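Long-range contacts in aerobactin synthase IucC (Klebsiella pneumoniae, PDB 6CN7), which probably catalyses the ATP-dependent coupling of a second N-acetyl-N-hydroxylysine to the citryl intermediate, yielding the siderophore aerobactin: residues 21-25 with 54-60; 46-51 with 66-70; 146-150 with 277-281; 203-208 with 247-251. The protein carries 5 engineered substitutions. One frame throughout, in Å; residues are numbered along the deposited sequence.

Overall arrangement
Contact 1 sets helix 4-25 against the 54-60 turn of the small antiparallel sheet near the N-terminus, and contact 2 lies on the same sheet, its Trp48 and Leu67 packing on that helix. Their centres are 17 Å apart, their segments alternate along the chain, and they meet where Leu60 CD1 lies 4.3 Å from Phe50 CZ. Contacts 3 and 4 fall within the IucA/IucC region; both segments of contact 4 lie in the part of the chain between the two loops that contact 3 joins. Their centres are 27 Å apart, with nearest atoms about 12 Å apart. Contact 4 lies across the centre of the chain from contacts 1 and 2, 53 and 58 Å away between centres.

Contact 1 of 4, residues 21-25 with 54-60; sequences AELEY and RGIWGWL
Charge comes first: Arg54 grips the Glu24 carboxylate end-on, NH1 to OE1 at 3.1 Å and NH2 to OE2 at 2.9 Å. OE1 is approached on its syn side, whereas OE2 is met from above the carboxylate plane and has a second donor in Ala31 N. Arg54 NH1 also reaches Gly58 O, which steadies the guanidinium, and Leu60 CD2 lies over its centre. A water adds three more bonds, donating to Ala21 O and Glu24 OE1 and accepting from Leu60 N.

The partner of helix 4-25 here is the tip of a beta hairpin: strand 46-54 ends at Arg54, a type I turn runs from Gly55 to Gly58, and strand 60-62 leads back. Gly58, with phi 89°, carries the chain out of the turn.

Aromatic and apolar contacts fill the rest. Trp59 turns an edge toward the face of Tyr25 in an offset T-shaped pair, planes at 77°, while its NE1 lies 3.4 Å from Ala21 CB. At the edge of the Tyr25 ring, CE1 comes within 3.0 Å of Trp57 O. Beyond, Trp57 NE1 bonds Tyr509 OH, and the Trp57 indole packs on helix 475-499.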
loop_
_atom_site.group_PDB
_atom_site.type_symbol
_atom_site.label_atom_id
_atom_site.label_comp_id
_atom_site.label_asym_id
_atom_site.label_seq_id
_atom_site.Cartn_x
_atom_site.Cartn_y
_atom_site.Cartn_z
ATOM N N ALA A 21 -6.666 23.905 23.833
ATOM C CA ALA A 21 -6.565 25.342 23.611
ATOM C C ALA A 21 -7.233 25.755 22.306
ATOM O O ALA A 21 -7.940 26.767 22.262
ATOM C CB ALA A 21 -5.099 25.773 23.620
ATOM N N GLU A 22 -7.026 24.988 21.233
ATOM C CA GLU A 22 -7.583 25.375 19.941
ATOM C C GLU A 22 -9.090 25.139 19.895
ATOM O O GLU A 22 -9.838 25.971 19.368
ATOM C CB GLU A 22 -6.880 24.615 18.815
ATOM C CG GLU A 22 -7.188 25.138 17.411
ATOM C CD GLU A 22 -6.625 26.524 17.158
ATOM O OE1 GLU A 22 -5.615 26.885 17.794
ATOM O OE2 GLU A 22 -7.195 27.253 16.320
ATOM N N LEU A 23 -9.558 24.014 20.440
ATOM C CA LEU A 23 -10.995 23.756 20.459
ATOM C C LEU A 23 -11.728 24.738 21.363
ATOM O O LEU A 23 -12.895 25.055 21.110
ATOM C CB LEU A 23 -11.272 22.319 20.905
ATOM C CG LEU A 23 -10.838 21.220 19.931
ATOM C CD1 LEU A 23 -10.931 19.861 20.590
ATOM C CD2 LEU A 23 -11.680 21.249 18.666
ATOM N N GLU A 24 -11.069 25.229 22.416
ATOM C CA GLU A 24 -11.682 26.258 23.253
ATOM C C GLU A 24 -11.716 27.594 22.523
ATOM O O GLU A 24 -12.667 28.370 22.672
ATOM C CB GLU A 24 -10.920 26.380 24.574
ATOM C CG GLU A 24 -11.726 26.996 25.723
ATOM C CD GLU A 24 -11.606 28.511 25.798
ATOM O OE1 GLU A 24 -10.822 29.096 25.015
ATOM O OE2 GLU A 24 -12.298 29.119 26.648
ATOM N N TYR A 25 -10.686 27.874 21.723
ATOM C CA TYR A 25 -10.682 29.081 20.905
ATOM C C TYR A 25 -11.746 29.007 19.817
ATOM O O TYR A 25 -12.357 30.022 19.470
ATOM C CB TYR A 25 -9.297 29.290 20.297
ATOM C CG TYR A 25 -9.195 30.526 19.438
ATOM C CD1 TYR A 25 -9.305 31.788 19.997
ATOM C CD2 TYR A 25 -8.986 30.430 18.068
ATOM C CE1 TYR A 25 -9.215 32.922 19.218
ATOM C CE2 TYR A 25 -8.895 31.560 17.282
ATOM C CZ TYR A 25 -9.009 32.804 17.863
ATOM O OH TYR A 25 -8.919 33.936 17.087
ATOM N N ARG A 54 -4.551 33.694 28.943
ATOM C CA ARG A 54 -5.318 33.934 27.727
ATOM C C ARG A 54 -4.721 35.130 26.993
ATOM O O ARG A 54 -4.638 36.230 27.550
ATOM C CB ARG A 54 -6.795 34.169 28.044
ATOM C CG ARG A 54 -7.692 34.078 26.817
ATOM C CD ARG A 54 -9.160 34.325 27.137
ATOM N NE ARG A 54 -9.788 33.215 27.855
ATOM C CZ ARG A 54 -10.197 32.085 27.287
ATOM N NH1 ARG A 54 -10.034 31.886 25.986
ATOM N NH2 ARG A 54 -10.764 31.142 28.027
ATOM N N GLY A 55 -4.305 34.910 25.745
ATOM C CA GLY A 55 -3.664 35.940 24.959
ATOM C C GLY A 55 -4.652 36.911 24.341
ATOM O O GLY A 55 -5.864 36.842 24.545
ATOM N N ILE A 56 -4.104 37.832 23.543
ATOM C CA ILE A 56 -4.901 38.929 23.002
ATOM C C ILE A 56 -5.924 38.451 21.979
ATOM O O ILE A 56 -6.893 39.166 21.701
ATOM C CB ILE A 56 -3.984 40.001 22.383
ATOM C CG1 ILE A 56 -4.790 41.259 22.055
ATOM C CG2 ILE A 56 -3.293 39.468 21.126
ATOM C CD1 ILE A 56 -3.936 42.468 21.732
ATOM N N TRP A 57 -5.737 37.267 21.399
ATOM C CA TRP A 57 -6.708 36.733 20.454
ATOM C C TRP A 57 -7.868 36.019 21.131
ATOM O O TRP A 57 -8.837 35.668 20.451
ATOM C CB TRP A 57 -6.019 35.770 19.486
ATOM C CG TRP A 57 -5.114 36.461 18.520
ATOM C CD1 TRP A 57 -3.765 36.616 18.626
ATOM C CD2 TRP A 57 -5.498 37.104 17.302
ATOM N NE1 TRP A 57 -3.282 37.312 17.547
ATOM C CE2 TRP A 57 -4.327 37.624 16.717
ATOM C CE3 TRP A 57 -6.719 37.291 16.647
ATOM C CZ2 TRP A 57 -4.339 38.317 15.508
ATOM C CZ3 TRP A 57 -6.731 37.980 15.450
ATOM C CH2 TRP A 57 -5.549 38.483 14.891
ATOM N N GLY A 58 -7.805 35.812 22.443
ATOM C CA GLY A 58 -8.757 34.963 23.125
ATOM C C GLY A 58 -8.347 33.511 23.188
ATOM O O GLY A 58 -9.147 32.675 23.622
ATOM N N TRP A 59 -7.126 33.189 22.773
ATOM C CA TRP A 59 -6.641 31.818 22.710
ATOM C C TRP A 59 -5.735 31.544 23.904
ATOM O O TRP A 59 -4.870 32.363 24.231
ATOM C CB TRP A 59 -5.893 31.592 21.396
ATOM C CG TRP A 59 -5.162 30.300 21.316
ATOM C CD1 TRP A 59 -5.699 29.049 21.324
ATOM C CD2 TRP A 59 -3.746 30.127 21.185
ATOM N NE1 TRP A 59 -4.707 28.104 21.220
ATOM C CE2 TRP A 59 -3.498 28.741 21.133
ATOM C CE3 TRP A 59 -2.665 31.011 21.114
ATOM C CZ2 TRP A 59 -2.215 28.219 21.015
ATOM C CZ3 TRP A 59 -1.390 30.488 20.995
ATOM C CH2 TRP A 59 -1.176 29.106 20.947
ATOM N N LEU A 60 -5.939 30.394 24.548
ATOM C CA LEU A 60 -5.237 30.068 25.783
ATOM C C LEU A 60 -3.810 29.602 25.520
ATOM O O LEU A 60 -3.543 28.873 24.561
ATOM C CB LEU A 60 -5.989 28.976 26.542
ATOM C CG LEU A 60 -7.368 29.348 27.088
ATOM C CD1 LEU A 60 -8.135 28.095 27.475
ATOM C CD2 LEU A 60 -7.233 30.285 28.276
HETATM O O HOH W 1 -8.355 29.005 23.844
#

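Contact 2 of 4, residues 46-51 with 66-70; sequences AQWRFS and TLRCA
Trp48 and Cys69 meet ring face to thiol where segment 66-70 runs antiparallel beside strand 46-54. Starting at Trp48 CB, the side chain first passes Arg68 O, which also takes a CA-H...O contact from Trp48 CA at 3.2 Å. With CG anti to the carbonyl carbon (chi1 -70°), the indole is carried to Cys69. Cys69 CB stands over the middle of the six-membered ring, 3.5 Å from its centroid and almost on its normal, a CH-pi contact. On the CE2 and CZ2 side the same face meets Cys69 SG, 4.0 Å from that centroid, in a sulfur-aromatic contact. CE3 lies near Arg68 O and Leu67 CD2, and at the far side of the indole NE1 bonds Gln82 OE1 of helix 76-87.

The backbones join through one hydrogen-bonded antiparallel pair: Arg49 N to Arg68 O and Arg68 N to Arg49 O, both 2.8 Å. Further along, Thr66 takes over the backbone's role, its OG1 receiving the nearly straight bond from Ser51 N (2.8 Å, 174°). That hydroxyl also bonds Asp63 O, so it links strand and loop. Leu67 lies alongside Phe50, CD2 3.8 Å from Phe50 CB.

Strand 38-43 pairs with the other edge of 46-54, and helix 4-25 covers Trp48 and Leu67. The chemistry is thus divided: apolar and sulfur contacts face the helices, while Arg49 and Arg68, whose like charges stay 6.6 Å apart between Arg49 NH1 and Arg68 NE, keep to the more exposed side.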
loop_
_atom_site.group_PDB
_atom_site.type_symbol
_atom_site.label_atom_id
_atom_site.label_comp_id
_atom_site.label_asym_id
_atom_site.label_seq_id
_atom_site.Cartn_x
_atom_site.Cartn_y
_atom_site.Cartn_z
ATOM N N ALA A 46 -15.721 13.936 32.110
ATOM C CA ALA A 46 -14.333 14.254 32.414
ATOM C C ALA A 46 -14.188 15.755 32.602
ATOM O O ALA A 46 -14.923 16.545 32.002
ATOM C CB ALA A 46 -13.389 13.764 31.311
ATOM N N GLN A 47 -13.230 16.132 33.446
ATOM C CA GLN A 47 -12.881 17.524 33.689
ATOM C C GLN A 47 -11.374 17.674 33.573
ATOM O O GLN A 47 -10.622 16.914 34.191
ATOM C CB GLN A 47 -13.344 17.990 35.073
ATOM C CG GLN A 47 -12.865 19.393 35.443
ATOM C CD GLN A 47 -13.247 19.786 36.852
ATOM O OE1 GLN A 47 -12.840 19.144 37.818
ATOM N NE2 GLN A 47 -14.030 20.850 36.977
ATOM N N TRP A 48 -10.942 18.657 32.792
ATOM C CA TRP A 48 -9.531 18.965 32.611
ATOM C C TRP A 48 -9.203 20.239 33.373
ATOM O O TRP A 48 -9.864 21.264 33.189
ATOM C CB TRP A 48 -9.189 19.128 31.129
ATOM C CG TRP A 48 -9.241 17.839 30.384
ATOM C CD1 TRP A 48 -10.316 17.308 29.734
ATOM C CD2 TRP A 48 -8.172 16.902 30.221
ATOM N NE1 TRP A 48 -9.984 16.099 29.174
ATOM C CE2 TRP A 48 -8.671 15.827 29.458
ATOM C CE3 TRP A 48 -6.840 16.867 30.644
ATOM C CZ2 TRP A 48 -7.885 14.733 29.109
ATOM C CZ3 TRP A 48 -6.062 15.781 30.295
ATOM C CH2 TRP A 48 -6.585 14.729 29.535
ATOM N N ARG A 49 -8.191 20.163 34.235
ATOM C CA ARG A 49 -7.727 21.299 35.015
ATOM C C ARG A 49 -6.277 21.588 34.654
ATOM O O ARG A 49 -5.505 20.678 34.338
ATOM C CB ARG A 49 -7.866 21.033 36.519
ATOM C CG ARG A 49 -9.310 20.808 36.950
ATOM C CD ARG A 49 -9.450 20.486 38.429
ATOM N NE ARG A 49 -9.064 21.612 39.280
ATOM C CZ ARG A 49 -7.951 21.677 40.002
ATOM N NH1 ARG A 49 -7.077 20.677 40.004
ATOM N NH2 ARG A 49 -7.709 22.753 40.740
ATOM N N PHE A 50 -5.915 22.867 34.687
ATOM C CA PHE A 50 -4.606 23.294 34.213
ATOM C C PHE A 50 -4.424 24.771 34.525
ATOM O O PHE A 50 -5.364 25.465 34.925
ATOM C CB PHE A 50 -4.452 23.044 32.710
ATOM C CG PHE A 50 -5.499 23.728 31.872
ATOM C CD1 PHE A 50 -5.341 25.049 31.481
ATOM C CD2 PHE A 50 -6.641 23.052 31.478
ATOM C CE1 PHE A 50 -6.300 25.679 30.714
ATOM C CE2 PHE A 50 -7.605 23.681 30.710
ATOM C CZ PHE A 50 -7.432 24.995 30.329
ATOM N N SER A 51 -3.199 25.243 34.325
ATOM C CA SER A 51 -2.866 26.655 34.413
ATOM C C SER A 51 -2.663 27.197 33.006
ATOM O O SER A 51 -2.107 26.511 32.140
ATOM C CB SER A 51 -1.602 26.878 35.246
ATOM O OG SER A 51 -1.756 26.346 36.548
ATOM N N THR A 66 0.863 21.233 33.837
ATOM C CA THR A 66 -0.186 21.341 34.842
ATOM C C THR A 66 -1.435 20.539 34.501
ATOM O O THR A 66 -2.345 20.465 35.332
ATOM C CB THR A 66 -0.575 22.810 35.037
ATOM O OG1 THR A 66 -1.197 23.306 33.844
ATOM C CG2 THR A 66 0.653 23.655 35.353
ATOM N N LEU A 67 -1.504 19.941 33.313
ATOM C CA LEU A 67 -2.721 19.262 32.886
ATOM C C LEU A 67 -3.102 18.152 33.857
ATOM O O LEU A 67 -2.267 17.326 34.238
ATOM C CB LEU A 67 -2.540 18.693 31.477
ATOM C CG LEU A 67 -2.657 19.699 30.330
ATOM C CD1 LEU A 67 -2.200 19.066 29.028
ATOM C CD2 LEU A 67 -4.086 20.210 30.194
ATOM N N ARG A 68 -4.377 18.135 34.245
ATOM C CA ARG A 68 -4.933 17.106 35.110
ATOM C C ARG A 68 -6.301 16.695 34.589
ATOM O O ARG A 68 -7.117 17.549 34.231
ATOM C CB ARG A 68 -5.083 17.594 36.555
ATOM C CG ARG A 68 -3.789 17.936 37.250
ATOM C CD ARG A 68 -2.995 16.689 37.586
ATOM N NE ARG A 68 -1.819 17.013 38.388
ATOM C CZ ARG A 68 -0.643 17.375 37.887
ATOM N NH1 ARG A 68 -0.467 17.463 36.575
ATOM N NH2 ARG A 68 0.364 17.653 38.703
ATOM N N CYS A 69 -6.545 15.384 34.546
ATOM C CA CYS A 69 -7.877 14.828 34.298
ATOM C C CYS A 69 -8.165 13.864 35.446
ATOM O O CYS A 69 -8.068 12.646 35.288
ATOM C CB CYS A 69 -7.962 14.135 32.944
ATOM S SG CYS A 69 -9.650 13.704 32.451
ATOM N N ALA A 70 -8.515 14.422 36.604
ATOM C CA ALA A 70 -8.728 13.625 37.806
ATOM C C ALA A 70 -7.426 12.903 38.139
ATOM O O ALA A 70 -6.447 13.548 38.536
ATOM C CB ALA A 70 -9.898 12.656 37.605
#

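Contact 3 of 4, residues 146-150 with 277-281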
loop_
_atom_site.group_PDB
_atom_site.type_symbol
_atom_site.label_atom_id
_atom_site.label_comp_id
_atom_site.label_asym_id
_atom_site.label_seq_id
_atom_site.Cartn_x
_atom_site.Cartn_y
_atom_site.Cartn_z
ATOM N N GLY A 146 -1.156 13.554 10.600
ATOM C CA GLY A 146 -1.963 12.472 10.070
ATOM C C GLY A 146 -2.055 12.570 8.559
ATOM O O GLY A 146 -2.187 13.653 7.991
ATOM N N ARG A 147 -1.949 11.419 7.899
ATOM C CA ARG A 147 -1.979 11.377 6.440
ATOM C C ARG A 147 -2.654 10.074 6.035
ATOM O O ARG A 147 -2.079 8.993 6.204
ATOM C CB ARG A 147 -0.570 11.494 5.866
ATOM C CG ARG A 147 0.198 12.720 6.377
ATOM C CD ARG A 147 1.664 12.665 6.024
ATOM N NE ARG A 147 2.386 13.873 6.443
ATOM C CZ ARG A 147 3.109 13.991 7.556
ATOM N NH1 ARG A 147 3.234 12.974 8.401
ATOM N NH2 ARG A 147 3.726 15.135 7.825
ATOM N N ARG A 148 -3.874 10.184 5.510
ATOM C CA ARG A 148 -4.737 9.025 5.314
ATOM C C ARG A 148 -4.024 7.922 4.541
ATOM O O ARG A 148 -3.473 8.154 3.462
ATOM C CB ARG A 148 -6.008 9.447 4.575
ATOM C CG ARG A 148 -7.006 8.325 4.341
ATOM C CD ARG A 148 -7.477 7.717 5.651
ATOM N NE ARG A 148 -7.962 8.736 6.580
ATOM C CZ ARG A 148 -9.173 9.282 6.534
ATOM N NH1 ARG A 148 -9.519 10.202 7.424
ATOM N NH2 ARG A 148 -10.041 8.913 5.599
ATOM N N GLY A 149 -4.043 6.718 5.108
ATOM C CA GLY A 149 -3.457 5.556 4.478
ATOM C C GLY A 149 -1.967 5.387 4.681
ATOM O O GLY A 149 -1.401 4.409 4.175
ATOM N N TRP A 150 -1.309 6.298 5.399
ATOM C CA TRP A 150 0.131 6.223 5.632
ATOM C C TRP A 150 0.382 5.565 6.985
ATOM O O TRP A 150 0.050 6.130 8.030
ATOM C CB TRP A 150 0.770 7.609 5.582
ATOM C CG TRP A 150 0.873 8.181 4.199
ATOM C CD1 TRP A 150 -0.012 8.015 3.176
ATOM C CD2 TRP A 150 1.929 9.003 3.687
ATOM N NE1 TRP A 150 0.423 8.685 2.060
ATOM C CE2 TRP A 150 1.612 9.301 2.346
ATOM C CE3 TRP A 150 3.110 9.517 4.231
ATOM C CZ2 TRP A 150 2.434 10.089 1.542
ATOM C CZ3 TRP A 150 3.924 10.302 3.430
ATOM C CH2 TRP A 150 3.580 10.579 2.101
ATOM N N PRO A 277 1.991 14.308 -7.709
ATOM C CA PRO A 277 0.691 13.971 -7.116
ATOM C C PRO A 277 0.813 12.940 -6.002
ATOM O O PRO A 277 1.580 11.978 -6.096
ATOM C CB PRO A 277 -0.110 13.412 -8.299
ATOM C CG PRO A 277 0.625 13.840 -9.521
ATOM C CD PRO A 277 2.058 13.929 -9.131
ATOM N N LEU A 278 0.041 13.158 -4.939
ATOM C CA LEU A 278 -0.141 12.180 -3.868
ATOM C C LEU A 278 -1.645 12.053 -3.647
ATOM O O LEU A 278 -2.267 12.936 -3.049
ATOM C CB LEU A 278 0.580 12.601 -2.588
ATOM C CG LEU A 278 2.112 12.538 -2.582
ATOM C CD1 LEU A 278 2.664 13.105 -1.279
ATOM C CD2 LEU A 278 2.603 11.113 -2.784
ATOM N N THR A 279 -2.227 10.961 -4.134
ATOM C CA THR A 279 -3.673 10.751 -4.067
ATOM C C THR A 279 -3.999 10.119 -2.720
ATOM O O THR A 279 -3.914 8.901 -2.557
ATOM C CB THR A 279 -4.140 9.874 -5.222
ATOM O OG1 THR A 279 -3.687 10.435 -6.457
ATOM C CG2 THR A 279 -5.659 9.776 -5.243
ATOM N N ILE A 280 -4.386 10.947 -1.755
ATOM C CA ILE A 280 -4.632 10.511 -0.387
ATOM C C ILE A 280 -6.122 10.522 -0.058
ATOM O O ILE A 280 -6.677 9.514 0.379
ATOM C CB ILE A 280 -3.828 11.377 0.609
ATOM C CG1 ILE A 280 -2.331 11.113 0.427
ATOM C CG2 ILE A 280 -4.241 11.088 2.044
ATOM C CD1 ILE A 280 -1.437 12.060 1.190
ATOM N N TYR A 281 -6.782 11.659 -0.257
ATOM C CA TYR A 281 -8.220 11.767 -0.021
ATOM C C TYR A 281 -8.977 11.827 -1.344
ATOM O O TYR A 281 -9.418 10.803 -1.867
ATOM C CB TYR A 281 -8.542 13.004 0.822
ATOM C CG TYR A 281 -7.920 12.996 2.202
ATOM C CD1 TYR A 281 -8.569 12.395 3.275
ATOM C CD2 TYR A 281 -6.692 13.599 2.436
ATOM C CE1 TYR A 281 -8.006 12.391 4.540
ATOM C CE2 TYR A 281 -6.122 13.598 3.697
ATOM C CZ TYR A 281 -6.783 12.993 4.745
ATOM O OH TYR A 281 -6.217 12.991 6.001
#
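A type II beta turn from Arg147 to Trp150, closed by Trp150 N to Arg147 O, sets its side chains against the loop that follows strand 272-275. Gly149 sits in it with a phi of 83°, a value that favours glycine. The two loops interlock through apolar groups and one curled arginine.

Ile280 is the central piece. Its CG2 presses on the backbone and root of Arg148, 3.3 Å from Arg148 O and 3.5 Å from Arg148 CB, while the CG1-CD1 arm goes the other way and reaches the indole, with CD1 4.0 Å from Trp150 NE1. Leu278 extends this patch along the indole, its CD1 4.1 Å from Trp150 CZ2.

Arg148 bends round the Tyr281 ring. Its CB stands over the ring face, 3.6 Å from Tyr281 CE1, a CH-pi contact. From there CG leaves anti to the backbone N (chi1 -179°), and two further kinks at chi2 and chi3 bring the guanidinium round to Tyr281 CE1, which lies 3.8 Å above the guanidinium plane, over its centre. The planes are 71° apart, so the ring comes edge-on to the cation rather than stacked on it. The charge itself is met by Glu96, which forms a salt bridge with Arg148 NH1.

Around this, Trp150 packs on Leu155 and Tyr158 of helix 152-158 and meets Trp225, Leu278 also touches Trp225, and Thr279 OG1 bonds Gln226, so helix 224-234 backs the loop 277-281 while helix 152-158 backs the turn.

Contact 4 of 4, residues 203-208 with 247-251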
loop_
_atom_site.group_PDB
_atom_site.type_symbol
_atom_site.label_atom_id
_atom_site.label_comp_id
_atom_site.label_asym_id
_atom_site.label_seq_id
_atom_site.Cartn_x
_atom_site.Cartn_y
_atom_site.Cartn_z
ATOM N N ARG A 203 22.059 5.192 -17.733
ATOM C CA ARG A 203 21.310 4.009 -17.328
ATOM C C ARG A 203 19.839 4.151 -17.695
ATOM O O ARG A 203 19.208 3.192 -18.157
ATOM C CB ARG A 203 21.478 3.780 -15.826
ATOM C CG ARG A 203 20.893 2.471 -15.314
ATOM C CD ARG A 203 21.388 2.162 -13.906
ATOM N NE ARG A 203 20.870 3.101 -12.913
ATOM C CZ ARG A 203 19.752 2.919 -12.216
ATOM N NH1 ARG A 203 19.014 1.831 -12.395
ATOM N NH2 ARG A 203 19.367 3.831 -11.332
ATOM N N PHE A 204 19.279 5.348 -17.504
ATOM C CA PHE A 204 17.887 5.590 -17.871
ATOM C C PHE A 204 17.674 5.421 -19.370
ATOM O O PHE A 204 16.681 4.821 -19.802
ATOM C CB PHE A 204 17.475 6.991 -17.419
ATOM C CG PHE A 204 16.085 7.382 -17.825
ATOM C CD1 PHE A 204 14.986 6.934 -17.111
ATOM C CD2 PHE A 204 15.876 8.215 -18.913
ATOM C CE1 PHE A 204 13.705 7.301 -17.479
ATOM C CE2 PHE A 204 14.596 8.584 -19.286
ATOM C CZ PHE A 204 13.512 8.127 -18.567
ATOM N N ASN A 205 18.615 5.895 -20.164
ATOM C CA ASN A 205 18.496 5.774 -21.597
ATOM C C ASN A 205 18.644 4.354 -22.057
ATOM O O ASN A 205 17.963 3.903 -22.930
ATOM C CB ASN A 205 19.450 6.704 -22.285
ATOM C CG ASN A 205 18.738 7.679 -23.196
ATOM O OD1 ASN A 205 18.350 8.762 -22.794
ATOM N ND2 ASN A 205 18.541 7.272 -24.439
ATOM N N GLN A 206 19.488 3.619 -21.413
ATOM C CA GLN A 206 19.654 2.213 -21.768
ATOM C C GLN A 206 18.344 1.454 -21.597
ATOM O O GLN A 206 17.900 0.742 -22.505
ATOM C CB GLN A 206 20.760 1.585 -20.917
ATOM C CG GLN A 206 21.046 0.123 -21.241
ATOM C CD GLN A 206 21.638 -0.065 -22.626
ATOM O OE1 GLN A 206 22.617 0.588 -22.989
ATOM N NE2 GLN A 206 21.044 -0.959 -23.408
ATOM N N VAL A 207 17.708 1.595 -20.432
ATOM C CA VAL A 207 16.402 0.976 -20.219
ATOM C C VAL A 207 15.385 1.545 -21.199
ATOM O O VAL A 207 14.507 0.830 -21.696
ATOM C CB VAL A 207 15.950 1.172 -18.759
ATOM C CG1 VAL A 207 14.584 0.531 -18.524
ATOM C CG2 VAL A 207 16.982 0.598 -17.797
ATOM N N TRP A 208 15.489 2.844 -21.489
ATOM C CA TRP A 208 14.582 3.475 -22.441
ATOM C C TRP A 208 14.619 2.766 -23.789
ATOM O O TRP A 208 13.571 2.515 -24.397
ATOM C CB TRP A 208 14.949 4.953 -22.592
ATOM C CG TRP A 208 14.069 5.732 -23.520
ATOM C CD1 TRP A 208 14.249 5.914 -24.859
ATOM C CD2 TRP A 208 12.878 6.452 -23.174
ATOM N NE1 TRP A 208 13.242 6.697 -25.371
ATOM C CE2 TRP A 208 12.388 7.040 -24.356
ATOM C CE3 TRP A 208 12.177 6.652 -21.980
ATOM C CZ2 TRP A 208 11.229 7.815 -24.381
ATOM C CZ3 TRP A 208 11.026 7.422 -22.007
ATOM C CH2 TRP A 208 10.565 7.993 -23.198
ATOM N N LEU A 247 9.543 2.152 -15.958
ATOM C CA LEU A 247 10.982 2.052 -16.171
ATOM C C LEU A 247 11.745 1.738 -14.896
ATOM O O LEU A 247 12.803 1.101 -14.958
ATOM C CB LEU A 247 11.518 3.355 -16.772
ATOM C CG LEU A 247 11.338 3.525 -18.282
ATOM C CD1 LEU A 247 9.874 3.456 -18.677
ATOM C CD2 LEU A 247 11.949 4.837 -18.741
ATOM N N GLY A 248 11.241 2.166 -13.751
ATOM C CA GLY A 248 11.898 1.950 -12.480
ATOM C C GLY A 248 12.347 3.261 -11.862
ATOM O O GLY A 248 11.992 4.355 -12.309
ATOM N N GLU A 249 13.149 3.131 -10.810
ATOM C CA GLU A 249 13.653 4.284 -10.080
ATOM C C GLU A 249 15.012 4.691 -10.631
ATOM O O GLU A 249 15.874 3.839 -10.872
ATOM C CB GLU A 249 13.754 3.968 -8.587
ATOM C CG GLU A 249 12.415 3.663 -7.936
ATOM C CD GLU A 249 12.535 3.414 -6.447
ATOM O OE1 GLU A 249 13.677 3.275 -5.956
ATOM O OE2 GLU A 249 11.488 3.363 -5.765
ATOM N N PHE A 250 15.196 5.994 -10.835
ATOM C CA PHE A 250 16.446 6.527 -11.354
ATOM C C PHE A 250 16.708 7.889 -10.732
ATOM O O PHE A 250 15.786 8.585 -10.298
ATOM C CB PHE A 250 16.426 6.688 -12.881
ATOM C CG PHE A 250 16.220 5.409 -13.637
ATOM C CD1 PHE A 250 17.284 4.563 -13.901
ATOM C CD2 PHE A 250 14.965 5.066 -14.109
ATOM C CE1 PHE A 250 17.095 3.390 -14.609
ATOM C CE2 PHE A 250 14.771 3.897 -14.817
ATOM C CZ PHE A 250 15.838 3.058 -15.068
ATOM N N GLY A 251 17.980 8.263 -10.702
ATOM C CA GLY A 251 18.365 9.643 -10.505
ATOM C C GLY A 251 18.690 9.998 -9.070
ATOM O O GLY A 251 19.038 9.159 -8.235
#
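Arg203 meets Phe250 with the face of its guanidinium: Phe250 CD1 lies over that face, 3.3 Å above the guanidinium plane and offset toward its rim. The planes are 42° apart, so this is neither a flat stack nor a true perpendicular meeting. Arg203 NH1 comes within 3.3 Å of Phe250 CE1. The charge is answered by Glu200, in a salt bridge to NH2, and since Glu200 OE1 also accepts Gly251 N, the same carboxylate links the arginine to the backbone at Gly251, where the chain turns a corner. Arg167 NH1, a like charge, lies close by, and the Glu200 carboxylate probably offsets both positive charges.

Phe204 supplies the T-shaped partner for the Phe250 ring. Its edge points into the face of Phe250, centroids 5.4 Å apart and planes at 84°, and Phe204 CA stands over that face too. Val207 CG2 abuts the edge of the ring, 3.8 Å from Phe250 CZ.

This is helix-on-sheet packing: helix 198-210 runs antiparallel to strand 244-250, the axes of the touching parts 9.3 Å apart at 179°. The strand carries a classic beta bulge, Leu247 and Gly248 both facing Trp170 of strand 165-174.

From the bulge, Leu247 points toward the helix. Its CD2 fits between two rings, 3.3 Å from Phe204 CE1 and 3.7 Å from Trp208 CE3, the latter met at its edge. Both aromatic residues continue onto Pro219 of strand 217-222, and Trp208 touches Ala172 as well.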